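Local coordinates for protein putative cytochrome P450 hydroxylase (Chondromyces apiculatus DSM 436, PDB 6GMF) that probably acts as a heme-dependent cytochrome P450 monooxygenase that inserts oxygen into terpene substrates, at residues A245-T250 and R383-L388. Numbering follows the deposited sequence.
Sequences ALVALT and RSPSTL
Leu388 reaches helix 220-251 with both of its methyl groups. CD1 of Leu388 lies 3.8 Å from CG2 of Val247, while CD2 of Leu388 sits chiefly on CB of Leu246, at 3.7 Å, and also borders Val247 CG2, so the leucine fork bridges two consecutive side chains. Its CG stands anti to the backbone N (chi1 -172°), which turns the branched end to the side of its own carbonyl carbon and lays both methyls against the helix. Val247 uses a single branch for the whole contact: CG2, placed anti to the carbonyl carbon and beside the backbone N, also meets the ring of Pro385, whose CG is 3.9 Å away. This one methyl therefore touches both apolar residues of 383-388 that face the helix, and Leu388 and Pro385 approach it from different parts of the bend formed by residues 385-388. Val247 and Pro385 run past one another in opposite directions. Leu246 contributes mainly the root of its side chain, CB.

No hydrogen bond joins the two segments; the contact is apolar and buried, with the Pro385 side chain about 12 Å from the heme. Polar bonds are made around it. Within the helix, Leu246 O accepts from both Thr250 N and Thr250 OG1, the hydroxyl at 2.7 Å and tilted 18° from the carbonyl plane; Thr250 OG1 also bonds to Arg369. The loop is tied to the same helix through Arg383 O, which accepts from Ser240 and Asn244, and Leu388 N binds the carboxylate of Glu128.

Helix 220-251 corresponds to the long helix I, which passes over the distal face of the heme in this family. Here its C-terminal end packs through apolar side chains against the C-terminal loop before strand 389-391, within the cytochrome P450 fold.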
ATOM      1  N   ALA A 245     -12.059   0.614  -3.041  1.00 17.42           N
ATOM      2  CA  ALA A 245     -13.121   1.547  -2.708  1.00 16.05           C
ATOM      3  C   ALA A 245     -14.205   1.433  -3.770  1.00 18.40           C
ATOM      4  O   ALA A 245     -15.376   1.417  -3.436  1.00 21.38           O
ATOM      5  CB  ALA A 245     -12.566   2.940  -2.650  1.00 16.26           C
ATOM      6  N   LEU A 246     -13.786   1.369  -5.035  1.00 18.84           N
ATOM      7  CA  LEU A 246     -14.775   1.307  -6.154  1.00 19.87           C
ATOM      8  C   LEU A 246     -15.541  -0.013  -6.085  1.00 20.65           C
ATOM      9  O   LEU A 246     -16.754  -0.073  -6.385  1.00 22.82           O
ATOM     10  CB  LEU A 246     -14.059   1.506  -7.491  1.00 19.93           C
ATOM     11  CG  LEU A 246     -13.549   2.928  -7.680  1.00 20.84           C
ATOM     12  CD1 LEU A 246     -12.705   3.046  -8.928  1.00 21.14           C
ATOM     13  CD2 LEU A 246     -14.706   3.928  -7.685  1.00 25.18           C
ATOM     14  N   VAL A 247     -14.858  -1.092  -5.701  1.00 19.90           N
ATOM     15  CA  VAL A 247     -15.487  -2.394  -5.535  1.00 19.56           C
ATOM     16  C   VAL A 247     -16.502  -2.329  -4.381  1.00 19.41           C
ATOM     17  O   VAL A 247     -17.679  -2.723  -4.559  1.00 21.94           O
ATOM     18  CB  VAL A 247     -14.470  -3.534  -5.328  1.00 18.67           C
ATOM     19  CG1 VAL A 247     -15.159  -4.804  -4.822  1.00 19.64           C
ATOM     20  CG2 VAL A 247     -13.667  -3.864  -6.587  1.00 18.88           C
ATOM     21  N   ALA A 248     -16.088  -1.809  -3.225  1.00 20.68           N
ATOM     22  CA  ALA A 248     -16.968  -1.722  -2.037  1.00 22.52           C
ATOM     23  C   ALA A 248     -18.172  -0.826  -2.368  1.00 22.43           C
ATOM     24  O   ALA A 248     -19.310  -1.117  -2.007  1.00 23.79           O
ATOM     25  CB  ALA A 248     -16.185  -1.242  -0.841  1.00 22.58           C
ATOM     26  N   LEU A 249     -17.931   0.315  -3.009  1.00 22.93           N
ATOM     27  CA  LEU A 249     -19.034   1.247  -3.233  1.00 24.15           C
ATOM     28  C   LEU A 249     -20.014   0.634  -4.225  1.00 23.79           C
ATOM     29  O   LEU A 249     -21.228   0.765  -3.989  1.00 25.74           O
ATOM     30  CB  LEU A 249     -18.518   2.591  -3.727  1.00 22.56           C
ATOM     31  CG  LEU A 249     -17.789   3.409  -2.670  1.00 23.52           C
ATOM     32  CD1 LEU A 249     -17.019   4.540  -3.305  1.00 25.27           C
ATOM     33  CD2 LEU A 249     -18.743   3.925  -1.616  1.00 25.05           C
ATOM     34  N   THR A 250     -19.504  -0.079  -5.248  1.00 22.36           N
ATOM     35  CA  THR A 250     -20.423  -0.667  -6.277  1.00 23.49           C
ATOM     36  C   THR A 250     -21.182  -1.860  -5.693  1.00 24.76           C
ATOM     37  O   THR A 250     -22.302  -2.147  -6.142  1.00 28.57           O
ATOM     38  CB  THR A 250     -19.752  -0.967  -7.615  1.00 26.03           C
ATOM     39  OG1 THR A 250     -18.606  -1.797  -7.421  1.00 24.15           O
ATOM     40  CG2 THR A 250     -19.377   0.313  -8.340  1.00 25.32           C
ATOM     41  N   ARG A 383      -4.313  -6.933  -1.775  1.00 18.13           N
ATOM     42  CA  ARG A 383      -5.714  -7.168  -2.215  1.00 21.46           C
ATOM     43  C   ARG A 383      -6.097  -6.063  -3.219  1.00 19.86           C
ATOM     44  O   ARG A 383      -6.197  -4.888  -2.830  1.00 19.67           O
ATOM     45  CB  ARG A 383      -6.619  -7.143  -0.981  1.00 20.27           C
ATOM     46  CG  ARG A 383      -8.091  -7.311  -1.299  1.00 23.79           C
ATOM     47  CD  ARG A 383      -8.454  -8.766  -1.347  1.00 23.27           C
ATOM     48  NE  ARG A 383      -9.903  -8.965  -1.156  1.00 23.12           N
ATOM     49  CZ  ARG A 383     -10.662  -9.925  -1.673  1.00 27.07           C
ATOM     50  NH1 ARG A 383     -10.129 -10.906  -2.356  1.00 29.05           N
ATOM     51  NH2 ARG A 383     -11.971  -9.888  -1.490  1.00 28.50           N
ATOM     52  N   SER A 384      -6.245  -6.413  -4.503  1.00 18.99           N
ATOM     53  CA  SER A 384      -6.518  -5.449  -5.541  0.50 20.15           C
ATOM     54  C   SER A 384      -7.217  -6.133  -6.707  1.00 20.05           C
ATOM     55  O   SER A 384      -6.931  -7.278  -7.004  1.00 22.23           O
ATOM     56  CB  SER A 384      -5.258  -4.788  -6.007  0.50 21.41           C
ATOM     57  OG  SER A 384      -4.495  -5.676  -6.808  0.50 21.35           O
ATOM     58  N   PRO A 385      -8.123  -5.434  -7.396  1.00 20.70           N
ATOM     59  CA  PRO A 385      -8.699  -5.975  -8.623  1.00 22.26           C
ATOM     60  C   PRO A 385      -7.657  -6.043  -9.753  1.00 25.17           C
ATOM     61  O   PRO A 385      -6.917  -5.088 -10.001  1.00 24.48           O
ATOM     62  CB  PRO A 385      -9.861  -5.035  -8.962  1.00 23.55           C
ATOM     63  CG  PRO A 385      -9.975  -4.063  -7.831  1.00 23.95           C
ATOM     64  CD  PRO A 385      -8.718  -4.162  -6.997  1.00 20.73           C
ATOM     65  N   SER A 386      -7.576  -7.189 -10.438  1.00 23.52           N
ATOM     66  CA  SER A 386      -6.696  -7.351 -11.591  1.00 26.03           C
ATOM     67  C   SER A 386      -7.140  -6.459 -12.762  1.00 23.31           C
ATOM     68  O   SER A 386      -6.329  -6.025 -13.567  1.00 25.61           O
ATOM     69  CB  SER A 386      -6.608  -8.801 -12.004  1.00 28.15           C
ATOM     70  OG  SER A 386      -7.864  -9.264 -12.465  1.00 34.86           O
ATOM     71  N   THR A 387      -8.448  -6.261 -12.855  1.00 23.29           N
ATOM     72  CA  THR A 387      -9.141  -5.398 -13.789  1.00 23.32           C
ATOM     73  C   THR A 387     -10.463  -4.999 -13.120  1.00 21.72           C
ATOM     74  O   THR A 387     -10.952  -5.740 -12.246  1.00 21.45           O
ATOM     75  CB  THR A 387      -9.379  -6.146 -15.107  1.00 24.87           C
ATOM     76  OG1 THR A 387      -9.971  -5.252 -16.051  1.00 30.55           O
ATOM     77  CG2 THR A 387     -10.301  -7.320 -14.932  1.00 23.82           C
ATOM     78  N   LEU A 388     -11.027  -3.840 -13.486  1.00 20.88           N
ATOM     79  CA  LEU A 388     -12.268  -3.385 -12.933  1.00 22.45           C
ATOM     80  C   LEU A 388     -13.039  -2.600 -13.991  1.00 24.00           C
ATOM     81  O   LEU A 388     -13.110  -1.362 -13.972  1.00 20.96           O
ATOM     82  CB  LEU A 388     -12.025  -2.550 -11.663  1.00 24.01           C
ATOM     83  CG  LEU A 388     -13.290  -2.174 -10.878  1.00 23.52           C
ATOM     84  CD1 LEU A 388     -13.954  -3.435 -10.359  1.00 24.94           C
ATOM     85  CD2 LEU A 388     -13.018  -1.222  -9.727  1.00 24.09           C
TER